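Long-range contacts in Ser-thr phosphatase MSPP (Mycobacterium smegmatis, PDB 2V06), which probably removes phosphate groups from serine and threonine residues of proteins, as a metal-dependent phosphatase of the PP2C family: residues A[21-26]-A[34-39]; A[39-44]-A[86-91]; A[50-55]-A[70-75]; A[180-185]-A[199-204]; A[186-191]-A[224-229]. One frame throughout, in Å; residues are numbered along the deposited sequence. Where two conformers were deposited one is given.

Interaction 1 (A[21-26]-A[34-39]); sequences NQDACL and VADGFG. With MG (magnesium ion), chain C; MG (magnesium ion), chain B.
A24 and A35 form a hydrogen-bonded pair of an antiparallel hairpin: A24 N donates to A35 O at 2.8 Å, and A35 N returns a bond to A24 O at 2.9 Å. Past the end of the regular pairing, G37 N still reaches Q22 O, but from above the carbonyl plane, 44° out of it. Glycine suits this place, for a beta carbon here would crowd Q22 O.

The side-chain bond comes from Q22, whose extended chain runs beside the outgoing strand. Its NE2 meets G39 O head-on at 2.8 Å, while OE1 takes a water that also receives G39 N, so one amide holds G39 O directly and G39 N through the water.

Apolar contact is slight. C25 CB lies 4.3 Å from V34 CG2 on the face turned to strand 226-233; small A24 and A35 look the other way, where helix 42-59 packs close.

The metals dominate the far end. D36 CG stands anti to its backbone N (chi1 -179°), which lets the carboxylate bridge two magnesium ions, OD1 binding one at 2.0 Å and OD2 the other at 2.1 Å. G37 O joins the ion held by OD1. D23 OD1 lies 3.2 Å from D36 OD1, the carboxylate planes 70° apart; the closeness is probably eased by the metal on D36 OD1 and by the waters, one from each magnesium, that donate to D23 OD1. D23 OD2 is bound by T227 and S185. A hairpin presenting a metal-bridging aspartate is characteristic of the binuclear centre of PP2C phosphatases; here D23 backs it from the second shell.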
# COMPACT_ATOMS: atom_id res chain seq x y z
N ASN A 21 6.11 14.74 -2.79
CA ASN A 21 5.42 13.63 -2.20
C ASN A 21 4.75 12.90 -3.38
O ASN A 21 3.74 13.35 -3.93
CB ASN A 21 4.34 14.05 -1.19
CG ASN A 21 3.82 12.83 -0.50
OD1 ASN A 21 4.10 11.69 -0.85
ND2 ASN A 21 2.99 13.06 0.53
N GLN A 22 5.35 11.77 -3.75
CA GLN A 22 4.84 10.99 -4.88
C GLN A 22 3.97 9.83 -4.39
O GLN A 22 3.57 9.01 -5.22
CB GLN A 22 5.94 10.51 -5.76
CG GLN A 22 6.87 11.64 -6.24
CD GLN A 22 7.82 11.14 -7.31
OE1 GLN A 22 8.43 10.08 -7.14
NE2 GLN A 22 7.99 11.94 -8.34
N ASP A 23 3.69 9.74 -3.12
CA ASP A 23 2.74 8.79 -2.60
C ASP A 23 1.33 9.34 -2.74
O ASP A 23 1.09 10.57 -2.77
CB ASP A 23 2.96 8.50 -1.12
CG ASP A 23 4.14 7.63 -0.69
OD1 ASP A 23 4.90 7.12 -1.54
OD2 ASP A 23 4.24 7.44 0.55
N ALA A 24 0.31 8.48 -2.74
CA ALA A 24 -1.09 8.82 -2.66
C ALA A 24 -1.81 7.74 -1.92
O ALA A 24 -1.38 6.61 -1.82
CB ALA A 24 -1.63 9.02 -4.08
N CYS A 25 -2.97 8.12 -1.38
CA CYS A 25 -3.80 7.11 -0.69
C CYS A 25 -5.29 7.39 -0.98
O CYS A 25 -5.64 8.46 -1.44
CB CYS A 25 -3.49 7.03 0.80
SG CYS A 25 -3.79 8.55 1.73
N LEU A 26 -6.04 6.39 -0.66
CA LEU A 26 -7.47 6.37 -0.92
C LEU A 26 -8.18 5.68 0.22
O LEU A 26 -7.78 4.57 0.62
CB LEU A 26 -7.74 5.62 -2.22
CG LEU A 26 -9.13 5.36 -2.74
CD1 LEU A 26 -9.83 6.68 -3.07
CD2 LEU A 26 -9.08 4.43 -3.96
N VAL A 34 -3.02 2.42 -1.17
CA VAL A 34 -1.80 3.23 -1.19
C VAL A 34 -1.12 3.02 -2.54
O VAL A 34 -1.07 1.88 -3.03
CB VAL A 34 -0.83 2.89 -0.06
CG1 VAL A 34 0.48 3.60 -0.25
CG2 VAL A 34 -1.43 3.25 1.28
N ALA A 35 -0.62 4.11 -3.10
CA ALA A 35 0.13 4.07 -4.35
C ALA A 35 1.44 4.87 -4.14
O ALA A 35 1.33 6.06 -3.79
CB ALA A 35 -0.64 4.58 -5.53
N ASP A 36 2.57 4.26 -4.32
CA ASP A 36 3.86 4.91 -4.20
C ASP A 36 4.42 5.14 -5.59
O ASP A 36 4.90 4.22 -6.25
CB ASP A 36 4.80 4.03 -3.33
CG ASP A 36 6.17 4.64 -3.13
OD1 ASP A 36 6.49 5.59 -3.87
OD2 ASP A 36 6.93 4.14 -2.26
N GLY A 37 4.36 6.38 -6.04
CA GLY A 37 4.87 6.75 -7.34
C GLY A 37 6.38 6.89 -7.32
O GLY A 37 7.01 7.17 -6.31
N PHE A 38 6.94 6.71 -8.53
CA PHE A 38 8.37 6.90 -8.77
C PHE A 38 8.57 7.63 -10.09
O PHE A 38 7.73 7.50 -10.99
CB PHE A 38 9.13 5.59 -8.72
CG PHE A 38 8.90 4.66 -9.90
CD1 PHE A 38 9.61 4.74 -11.08
CD2 PHE A 38 7.95 3.66 -9.80
CE1 PHE A 38 9.38 3.90 -12.13
CE2 PHE A 38 7.70 2.77 -10.82
CZ PHE A 38 8.47 2.90 -11.98
N GLY A 39 9.73 8.25 -10.22
CA GLY A 39 10.13 8.88 -11.48
C GLY A 39 9.77 10.34 -11.57
O GLY A 39 9.18 10.90 -10.64
MG MG C . 7.85 6.98 -4.40
MG MG B . 8.59 4.92 -1.31
O HOH W 1 11.03 8.99 -7.71
O HOH W 2 7.19 6.12 -0.29
O HOH W 3 6.64 8.25 -3.29
O HOH W 4 9.91 3.82 -2.52
O HOH W 5 9.07 6.60 -2.66
O HOH W 6 9.06 5.53 -5.25

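Interaction 2 (A[39-44]-A[86-91]); sequences GARGHH and TVSGTT
One water oxygen, lying between A40 and the pair T86 and V87, is gripped by three groups: it accepts from A40 N at 2.8 Å, donates to V87 O, and shares a hydrogen bond with T86 OG1 at 2.6 Å. A40 belongs to a type I beta turn, G39 to G42, which leads from the metal-binding strand 31-38 into helix 42-59; the water and the S88 hydroxyl tie this turn to the start of strand 89-96, the neighbour of 31-38 in the sheet.

S88 makes the direct bond. Its OG is anti to its own carbonyl carbon (chi1 -63°), which carries it under the turn, where R41 N donates to it at 2.9 Å and nearly straight, 163° at the hydrogen. A40 N is almost as close to OG, but the angle is poor, and its proton goes to the water instead. A small hydroxyl suits the place, since it offers an acceptor to the backbone N of R41, the N-cap residue, without pushing the turn away; R41 CB rests 3.7 Å from the same OG.

Glycines open and close the turn. G39 has a positive phi of 93°, and a beta carbon there would clash with S88 OG and V87 O. G42 N closes the turn on G39 O at 3.0 Å, and the bare G42 CA comes within 4.3 Å of G89 O. Further along the strand, T90 rests on A45, S46 and A49 of the helix. At the outer end of the contact, A40 CB lies 4.0 Å from T86 OG1.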
# COMPACT_ATOMS: atom_id res chain seq x y z
N GLY A 39 9.73 8.25 -10.22
CA GLY A 39 10.13 8.88 -11.48
C GLY A 39 9.77 10.34 -11.57
O GLY A 39 9.18 10.90 -10.64
N ALA A 40 10.09 10.94 -12.70
CA ALA A 40 9.83 12.36 -12.86
C ALA A 40 8.37 12.72 -12.73
O ALA A 40 8.08 13.89 -12.41
CB ALA A 40 10.24 12.90 -14.25
N ARG A 41 7.51 11.79 -13.07
CA ARG A 41 6.08 12.00 -13.00
C ARG A 41 5.43 11.04 -12.00
O ARG A 41 4.30 10.64 -12.16
CB ARG A 41 5.44 11.84 -14.39
CG ARG A 41 5.95 12.90 -15.38
CD ARG A 41 5.78 14.29 -14.87
NE ARG A 41 5.29 15.33 -15.74
CZ ARG A 41 5.10 16.59 -15.33
NH1 ARG A 41 5.33 17.03 -14.09
NH2 ARG A 41 4.63 17.42 -16.24
N GLY A 42 6.16 10.66 -10.98
CA GLY A 42 5.64 9.70 -10.03
C GLY A 42 4.39 10.13 -9.33
O GLY A 42 3.51 9.35 -9.04
N HIS A 43 4.26 11.41 -9.06
CA HIS A 43 3.05 11.97 -8.49
C HIS A 43 1.85 11.77 -9.38
O HIS A 43 0.76 11.38 -8.98
CB HIS A 43 3.31 13.42 -8.15
CG HIS A 43 3.64 14.40 -9.23
ND1 HIS A 43 4.43 14.17 -10.36
CD2 HIS A 43 3.27 15.70 -9.35
CE1 HIS A 43 4.51 15.28 -11.06
NE2 HIS A 43 3.80 16.23 -10.49
N HIS A 44 2.08 12.04 -10.68
CA HIS A 44 1.03 11.85 -11.68
C HIS A 44 0.62 10.41 -11.71
O HIS A 44 -0.57 10.08 -11.85
CB HIS A 44 1.51 12.26 -13.07
CG HIS A 44 1.65 13.72 -13.18
ND1 HIS A 44 2.24 14.29 -14.26
CD2 HIS A 44 1.26 14.73 -12.40
CE1 HIS A 44 2.21 15.60 -14.14
NE2 HIS A 44 1.62 15.90 -13.01
N THR A 86 11.65 9.45 -19.74
CA THR A 86 12.12 8.63 -18.61
C THR A 86 10.93 7.84 -18.10
O THR A 86 9.80 8.21 -18.41
CB THR A 86 12.77 9.46 -17.49
OG1 THR A 86 11.74 10.24 -16.91
CG2 THR A 86 13.81 10.46 -18.02
N VAL A 87 11.19 6.76 -17.36
CA VAL A 87 10.14 5.90 -16.88
C VAL A 87 9.64 6.40 -15.53
O VAL A 87 10.40 6.65 -14.61
CB VAL A 87 10.62 4.45 -16.83
CG1 VAL A 87 9.50 3.55 -16.30
CG2 VAL A 87 11.05 3.99 -18.21
N SER A 88 8.32 6.55 -15.46
CA SER A 88 7.63 6.81 -14.22
C SER A 88 6.50 5.79 -14.06
O SER A 88 5.99 5.29 -15.03
CB SER A 88 7.01 8.21 -14.19
OG SER A 88 8.01 9.25 -14.27
N GLY A 89 6.14 5.53 -12.84
CA GLY A 89 5.10 4.56 -12.58
C GLY A 89 4.76 4.59 -11.12
O GLY A 89 5.12 5.49 -10.38
N THR A 90 4.04 3.55 -10.66
CA THR A 90 3.65 3.53 -9.26
C THR A 90 3.43 2.12 -8.79
O THR A 90 3.05 1.24 -9.55
CB THR A 90 2.37 4.37 -9.08
OG1 THR A 90 2.07 4.50 -7.69
CG2 THR A 90 1.17 3.84 -9.82
N THR A 91 3.58 1.92 -7.49
CA THR A 91 3.06 0.74 -6.85
C THR A 91 1.56 0.94 -6.64
O THR A 91 1.06 2.06 -6.73
CB THR A 91 3.72 0.49 -5.49
OG1 THR A 91 3.19 1.48 -4.58
CG2 THR A 91 5.23 0.58 -5.52
O HOH W 7 11.47 9.26 -14.47

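Interaction 3 (A[50-55]-A[70-75]); sequences LKTLSA and VQQANL
Helices 50-55 and 70-75 run roughly antiparallel, at 148°, with their axes only 8.1 Å apart at the closest. They are parts of the long helices 42-59 and 63-81, which pair across one outer side of the alpha-beta-beta-alpha sandwich of the PP2C fold, against the sheet that holds strands 23-28 and 89-96.

Such closeness calls for small side chains, and T52 and A73 supply them where the backbones draw nearest. T52 presents its methyl: CG2 stands anti to the backbone N and presses directly on the opposite main chain, 3.6 Å from A73 N. Q72 offers the base of its side chain to the same methyl, its CB lying 4.0 Å from T52 CG2. With the methyl spent on packing, T52 OG1 turns back along its own helix to bond with T48 O, a common way for threonine to settle its hydroxyl inside a helix.

Nearer the sheet, L53 and V70 lie side by side and point the same way, towards A94 and L26 in one case and L92 in the other. Branched apolar chains suit this wedge between helices and strands. They touch through L53 CD1 and V70 CG2, 3.9 Å apart.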
# COMPACT_ATOMS: atom_id res chain seq x y z
N LEU A 50 -4.95 6.02 -8.52
CA LEU A 50 -6.03 5.94 -7.53
C LEU A 50 -7.32 6.55 -7.99
O LEU A 50 -8.39 6.04 -7.65
CB LEU A 50 -5.59 6.54 -6.19
CG LEU A 50 -4.41 5.83 -5.53
CD1 LEU A 50 -4.10 6.38 -4.14
CD2 LEU A 50 -4.63 4.32 -5.43
N LYS A 51 -7.25 7.62 -8.79
CA LYS A 51 -8.47 8.20 -9.37
C LYS A 51 -9.18 7.16 -10.22
O LYS A 51 -10.39 6.98 -10.18
CB LYS A 51 -8.12 9.45 -10.18
CG LYS A 51 -9.34 10.23 -10.68
CD LYS A 51 -8.98 11.49 -11.48
CE LYS A 51 -10.28 12.25 -11.86
NZ LYS A 51 -10.12 13.67 -12.26
N THR A 52 -8.40 6.49 -11.05
CA THR A 52 -8.99 5.50 -11.96
C THR A 52 -9.50 4.30 -11.18
O THR A 52 -10.59 3.76 -11.46
CB THR A 52 -7.94 5.07 -13.01
OG1 THR A 52 -7.47 6.21 -13.72
CG2 THR A 52 -8.51 4.06 -14.00
N LEU A 53 -8.73 3.83 -10.21
CA LEU A 53 -9.15 2.70 -9.39
C LEU A 53 -10.48 2.99 -8.71
O LEU A 53 -11.41 2.18 -8.70
CB LEU A 53 -8.09 2.45 -8.31
CG LEU A 53 -8.47 1.40 -7.28
CD1 LEU A 53 -8.51 0.06 -7.93
CD2 LEU A 53 -7.52 1.41 -6.11
N SER A 54 -10.59 4.18 -8.09
CA SER A 54 -11.81 4.55 -7.39
C SER A 54 -13.03 4.56 -8.29
O SER A 54 -14.12 4.05 -8.02
CB SER A 54 -11.60 5.94 -6.76
OG SER A 54 -12.81 6.32 -6.14
N ALA A 55 -12.87 5.17 -9.48
CA ALA A 55 -13.94 5.25 -10.44
C ALA A 55 -14.35 3.84 -10.92
O ALA A 55 -15.54 3.49 -11.05
CB ALA A 55 -13.54 6.08 -11.64
N VAL A 70 -8.00 -2.20 -11.44
CA VAL A 70 -6.55 -2.18 -11.38
C VAL A 70 -5.97 -2.23 -12.80
O VAL A 70 -5.04 -1.51 -13.19
CB VAL A 70 -6.03 -3.27 -10.48
CG1 VAL A 70 -4.52 -3.43 -10.67
CG2 VAL A 70 -6.43 -2.99 -9.03
N GLN A 71 -6.55 -3.08 -13.67
CA GLN A 71 -6.13 -3.14 -15.08
C GLN A 71 -6.35 -1.78 -15.74
O GLN A 71 -5.52 -1.28 -16.48
CB GLN A 71 -6.89 -4.17 -15.86
CG GLN A 71 -6.58 -5.60 -15.39
CD GLN A 71 -5.16 -6.01 -15.75
OE1 GLN A 71 -4.64 -5.71 -16.85
NE2 GLN A 71 -4.56 -6.72 -14.81
N GLN A 72 -7.50 -1.16 -15.53
CA GLN A 72 -7.83 0.16 -16.06
C GLN A 72 -6.80 1.19 -15.58
O GLN A 72 -6.36 2.07 -16.33
CB GLN A 72 -9.25 0.55 -15.66
CG GLN A 72 -10.50 -0.20 -16.07
CD GLN A 72 -11.74 0.32 -15.33
OE1 GLN A 72 -12.48 -0.39 -14.62
NE2 GLN A 72 -11.92 1.62 -15.54
N ALA A 73 -6.46 1.17 -14.30
CA ALA A 73 -5.52 2.10 -13.73
C ALA A 73 -4.17 1.95 -14.43
O ALA A 73 -3.53 2.94 -14.81
CB ALA A 73 -5.40 1.90 -12.24
N ASN A 74 -3.75 0.71 -14.63
CA ASN A 74 -2.49 0.45 -15.31
C ASN A 74 -2.49 1.06 -16.70
O ASN A 74 -1.56 1.73 -17.08
CB ASN A 74 -2.23 -1.03 -15.38
CG ASN A 74 -0.94 -1.30 -16.12
OD1 ASN A 74 0.13 -0.94 -15.64
ND2 ASN A 74 -1.05 -1.86 -17.31
N LEU A 75 -3.58 0.80 -17.45
CA LEU A 75 -3.60 1.29 -18.82
C LEU A 75 -3.66 2.79 -18.91
O LEU A 75 -3.00 3.38 -19.75
CB LEU A 75 -4.80 0.69 -19.55
CG LEU A 75 -4.61 -0.79 -19.89
CD1 LEU A 75 -5.87 -1.29 -20.62
CD2 LEU A 75 -3.38 -1.12 -20.71

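Interaction 4 (A[180-185]-A[199-204]); sequences RLLISS and DAATSP
R180 and L182, alternate residues of a sheet strand, turn their side chains to the same face, where the last turn of helix 194-201 and the loop beyond it pack; the strand belongs to one of the two antiparallel sheets of the PP2C sandwich, and this helix lies on its outer side.

The arginine reaches out with CG anti to its backbone N and then bends at chi3 (-73°), which brings the guanidinium edge-on to a row of carbonyls. NH1 spends two protons, both close to the guanidinium plane: A201 O is met at 2.8 Å from above its carbonyl plane, and S203 O also at 2.8 Å, with the donor tilted 30° from the plane. NH2 adds weak bonds to S203 O and, at 3.0 Å, to P204 O. Arginine suits this place because its several N-H groups can serve A201 O at the helix end and the loop carbonyls of S203 and P204 together. Its third side is taken up as well, for NE forms a salt bridge with D232 on the neighbouring strand, which should fix the rotation of the buried group.

L182 approaches more loosely, CD2 lying 4.5 Å from A201 CB, a light apolar touch beside the polar grip of R180. The chain leaves the helix at T202, and S203 secures the exit: its OG and N both reach A200 O from the same face of the carbonyl plane, OG at 2.8 Å.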
# COMPACT_ATOMS: atom_id res chain seq x y z
N ARG A 180 -6.81 -5.16 13.00
CA ARG A 180 -6.53 -3.91 12.33
C ARG A 180 -5.68 -4.23 11.10
O ARG A 180 -4.75 -5.06 11.16
CB ARG A 180 -5.79 -2.98 13.27
CG ARG A 180 -5.20 -1.76 12.66
CD ARG A 180 -4.63 -0.76 13.70
NE ARG A 180 -5.77 -0.09 14.39
CZ ARG A 180 -5.55 0.86 15.34
NH1 ARG A 180 -4.33 1.19 15.66
NH2 ARG A 180 -6.61 1.41 15.89
N LEU A 181 -5.89 -3.56 10.02
CA LEU A 181 -5.06 -3.62 8.85
C LEU A 181 -4.33 -2.29 8.70
O LEU A 181 -4.83 -1.23 9.01
CB LEU A 181 -5.85 -3.86 7.58
CG LEU A 181 -6.73 -5.11 7.56
CD1 LEU A 181 -7.49 -5.22 6.25
CD2 LEU A 181 -5.89 -6.35 7.84
N LEU A 182 -3.09 -2.41 8.20
CA LEU A 182 -2.27 -1.24 7.88
C LEU A 182 -1.79 -1.41 6.44
O LEU A 182 -1.14 -2.42 6.16
CB LEU A 182 -1.07 -1.13 8.82
CG LEU A 182 0.01 -0.14 8.44
CD1 LEU A 182 -0.49 1.30 8.42
CD2 LEU A 182 1.24 -0.25 9.37
N ILE A 183 -2.06 -0.46 5.60
CA ILE A 183 -1.44 -0.38 4.28
C ILE A 183 -0.42 0.74 4.36
O ILE A 183 -0.75 1.84 4.86
CB ILE A 183 -2.41 -0.09 3.12
CG1 ILE A 183 -3.73 -0.90 3.22
CG2 ILE A 183 -1.72 -0.31 1.79
CD1 ILE A 183 -4.73 -0.46 2.21
N SER A 184 0.80 0.51 3.92
CA SER A 184 1.76 1.61 3.97
C SER A 184 2.64 1.60 2.73
O SER A 184 2.87 0.61 2.10
CB SER A 184 2.65 1.50 5.19
OG SER A 184 3.70 0.55 5.07
N SER A 185 3.15 2.78 2.42
CA SER A 185 4.27 2.83 1.51
C SER A 185 5.52 2.32 2.22
O SER A 185 5.57 2.27 3.47
CB SER A 185 4.49 4.21 0.90
OG SER A 185 4.82 5.14 1.88
N ASP A 199 4.32 0.03 18.11
CA ASP A 199 3.68 0.84 19.15
C ASP A 199 2.77 1.89 18.51
O ASP A 199 1.62 2.08 18.92
CB ASP A 199 4.72 1.53 20.02
CG ASP A 199 4.08 2.46 21.02
OD1 ASP A 199 3.46 1.94 21.95
OD2 ASP A 199 4.12 3.71 20.89
N ALA A 200 3.25 2.62 17.48
CA ALA A 200 2.47 3.63 16.83
C ALA A 200 1.25 3.01 16.16
O ALA A 200 0.13 3.48 16.23
CB ALA A 200 3.26 4.38 15.79
N ALA A 201 1.47 1.88 15.46
CA ALA A 201 0.42 1.24 14.70
C ALA A 201 -0.70 0.67 15.51
O ALA A 201 -1.78 0.45 14.94
CB ALA A 201 1.03 0.13 13.83
N THR A 202 -0.45 0.45 16.80
CA THR A 202 -1.39 -0.17 17.71
C THR A 202 -2.09 0.89 18.57
O THR A 202 -2.88 0.54 19.46
CB THR A 202 -0.80 -1.27 18.62
OG1 THR A 202 0.35 -0.77 19.32
CG2 THR A 202 -0.33 -2.43 17.78
N SER A 203 -1.86 2.16 18.29
CA SER A 203 -2.52 3.22 19.06
C SER A 203 -4.04 3.03 18.97
O SER A 203 -4.55 2.84 17.86
CB SER A 203 -2.16 4.55 18.47
OG SER A 203 -0.79 4.84 18.46
N PRO A 204 -4.74 2.98 20.10
CA PRO A 204 -6.19 2.67 19.99
C PRO A 204 -6.99 3.48 19.01
O PRO A 204 -7.80 2.92 18.25
CB PRO A 204 -6.65 2.98 21.42
CG PRO A 204 -5.45 2.62 22.25
CD PRO A 204 -4.26 3.03 21.46

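Interaction 5 (A[186-191]-A[224-229]); sequences DGLFAA and DNTTVV. With MG (magnesium ion), chain B.
The carboxylates of D186 and D224 stand at right angles, their planes 89° apart, and each turns one oxygen to the same magnesium ion: D186 OD1 binds at 2.0 Å, D224 OD2 at 2.1 Å. This is half of the PP2C metal centre, with D36 and three waters completing six ligands. The two bound oxygens, D186 OD1 and D224 OD2, are just 2.9 Å apart, a closeness that the shared cation pays for.

Waters fill out the shell around the ion. D224 OD1 receives a metal-bound water at 2.6 Å, and D186 OD2 takes a weak bond from another; a further water donates to the metal-bound D224 OD2 and weakly to D186 OD2. R153 forms a salt bridge with D186 OD2, which probably offsets some of the gathered negative charge. D186 has chi1 near 71°, placing CG between its backbone N and carbonyl carbon and tucking the carboxylate in beside D224. In a structure of this protein D186 is also seen to bind a third metal, as is D112 close by.

The two backbones come closest at G187 and T226. The bare G187 CA makes a CA-H...O contact with N225 O at 3.3 Å, a position no side chain could share; N225 O also accepts from the third metal-bound water, while the N225 amide is held by Q14, N20 and Q22. T226 OG1 presses on the G187 carbonyl group.

Away from the metal the contact turns apolar. T226 CG2 meets L188 CB, and the L188 and V228 side chains cross at about a right angle, L188 CD2 lying 4.1 Å from V228 CG1.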
# COMPACT_ATOMS: atom_id res chain seq x y z
N ASP A 186 6.55 2.01 1.46
CA ASP A 186 7.84 1.60 2.00
C ASP A 186 8.49 2.63 2.90
O ASP A 186 9.41 2.28 3.68
CB ASP A 186 8.74 1.14 0.86
CG ASP A 186 9.23 2.25 -0.03
OD1 ASP A 186 8.53 3.29 -0.20
OD2 ASP A 186 10.37 2.10 -0.57
N GLY A 187 8.12 3.90 2.84
CA GLY A 187 8.78 4.92 3.65
C GLY A 187 8.64 4.65 5.12
O GLY A 187 9.54 5.05 5.89
N LEU A 188 7.58 3.95 5.56
CA LEU A 188 7.41 3.76 7.01
C LEU A 188 8.60 2.97 7.58
O LEU A 188 9.01 3.25 8.71
CB LEU A 188 6.10 3.01 7.22
CG LEU A 188 5.77 2.63 8.66
CD1 LEU A 188 5.75 3.83 9.56
CD2 LEU A 188 4.46 1.91 8.71
N PHE A 189 9.02 1.95 6.85
CA PHE A 189 10.03 1.06 7.44
C PHE A 189 11.45 1.36 6.95
O PHE A 189 12.36 0.55 7.11
CB PHE A 189 9.72 -0.42 7.19
CG PHE A 189 8.82 -1.13 8.18
CD1 PHE A 189 9.31 -1.99 9.15
CD2 PHE A 189 7.44 -0.97 8.13
CE1 PHE A 189 8.53 -2.69 10.05
CE2 PHE A 189 6.65 -1.62 9.06
CZ PHE A 189 7.17 -2.45 10.01
N ALA A 190 11.64 2.54 6.36
CA ALA A 190 12.96 2.87 5.80
C ALA A 190 14.03 2.80 6.88
O ALA A 190 15.13 2.34 6.54
CB ALA A 190 12.92 4.24 5.14
N ALA A 191 13.75 3.16 8.12
CA ALA A 191 14.77 3.35 9.16
C ALA A 191 14.31 3.19 10.61
O ALA A 191 15.15 2.83 11.46
CB ALA A 191 15.41 4.75 9.06
N ASP A 224 12.18 8.90 2.91
CA ASP A 224 11.19 8.75 1.87
C ASP A 224 9.86 9.39 2.33
O ASP A 224 9.66 9.69 3.48
CB ASP A 224 10.99 7.28 1.50
CG ASP A 224 10.25 6.97 0.19
OD1 ASP A 224 9.97 7.91 -0.60
OD2 ASP A 224 10.04 5.75 -0.04
N ASN A 225 8.98 9.56 1.35
CA ASN A 225 7.56 9.82 1.64
C ASN A 225 7.03 8.61 2.46
O ASN A 225 7.36 7.46 2.14
CB ASN A 225 6.76 9.92 0.39
CG ASN A 225 7.34 10.85 -0.67
OD1 ASN A 225 7.23 10.57 -1.87
ND2 ASN A 225 7.92 11.97 -0.25
N THR A 226 6.13 8.89 3.40
CA THR A 226 5.48 7.84 4.19
C THR A 226 3.99 8.08 4.11
O THR A 226 3.52 9.18 4.40
CB THR A 226 5.94 7.85 5.66
OG1 THR A 226 7.33 7.55 5.71
CG2 THR A 226 5.16 6.80 6.46
N THR A 227 3.25 7.03 3.77
CA THR A 227 1.82 7.10 3.66
C THR A 227 1.23 5.83 4.32
O THR A 227 1.78 4.75 4.10
CB THR A 227 1.38 7.16 2.22
OG1 THR A 227 1.97 8.35 1.67
CG2 THR A 227 -0.08 7.22 2.08
N VAL A 228 0.21 6.01 5.13
CA VAL A 228 -0.34 4.91 5.91
C VAL A 228 -1.87 5.02 5.86
O VAL A 228 -2.44 6.11 5.92
CB VAL A 228 0.16 4.93 7.37
CG1 VAL A 228 1.64 4.59 7.42
CG2 VAL A 228 -0.08 6.27 8.01
N VAL A 229 -2.50 3.86 5.87
CA VAL A 229 -3.93 3.72 5.96
C VAL A 229 -4.17 2.64 7.01
O VAL A 229 -3.67 1.53 6.85
CB VAL A 229 -4.57 3.29 4.62
CG1 VAL A 229 -6.05 3.11 4.73
CG2 VAL A 229 -4.23 4.29 3.55
MG MG B . 8.59 4.92 -1.31
O HOH W 8 11.92 4.11 1.23
O HOH W 4 9.91 3.82 -2.52
O HOH W 9 10.82 7.46 5.54
O HOH W 5 9.07 6.60 -2.66
O HOH W 2 7.19 6.12 -0.29

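Interactions 1 and 5 meet at the metal centre: they share one of the two magnesium ions and three waters, and hold acidic groups together with cations. Interaction 4 adjoins interaction 5 through the neighbouring strands 180-184 and 226-233, but its charge, which is buried, is an arginine answering backbone carbonyls rather than a metal. Interaction 2 continues interaction 1 through G39 and the next strand of the same sheet; it lies nearer the surface, where a hydroxyl and a water do the joining. Interaction 3 uses the same helix as interaction 2 and is apolar, largely buried packing between two helices, away from the metals; it and interaction 4 lie on opposite sides of the chain's centre, about 25 Å apart between centres.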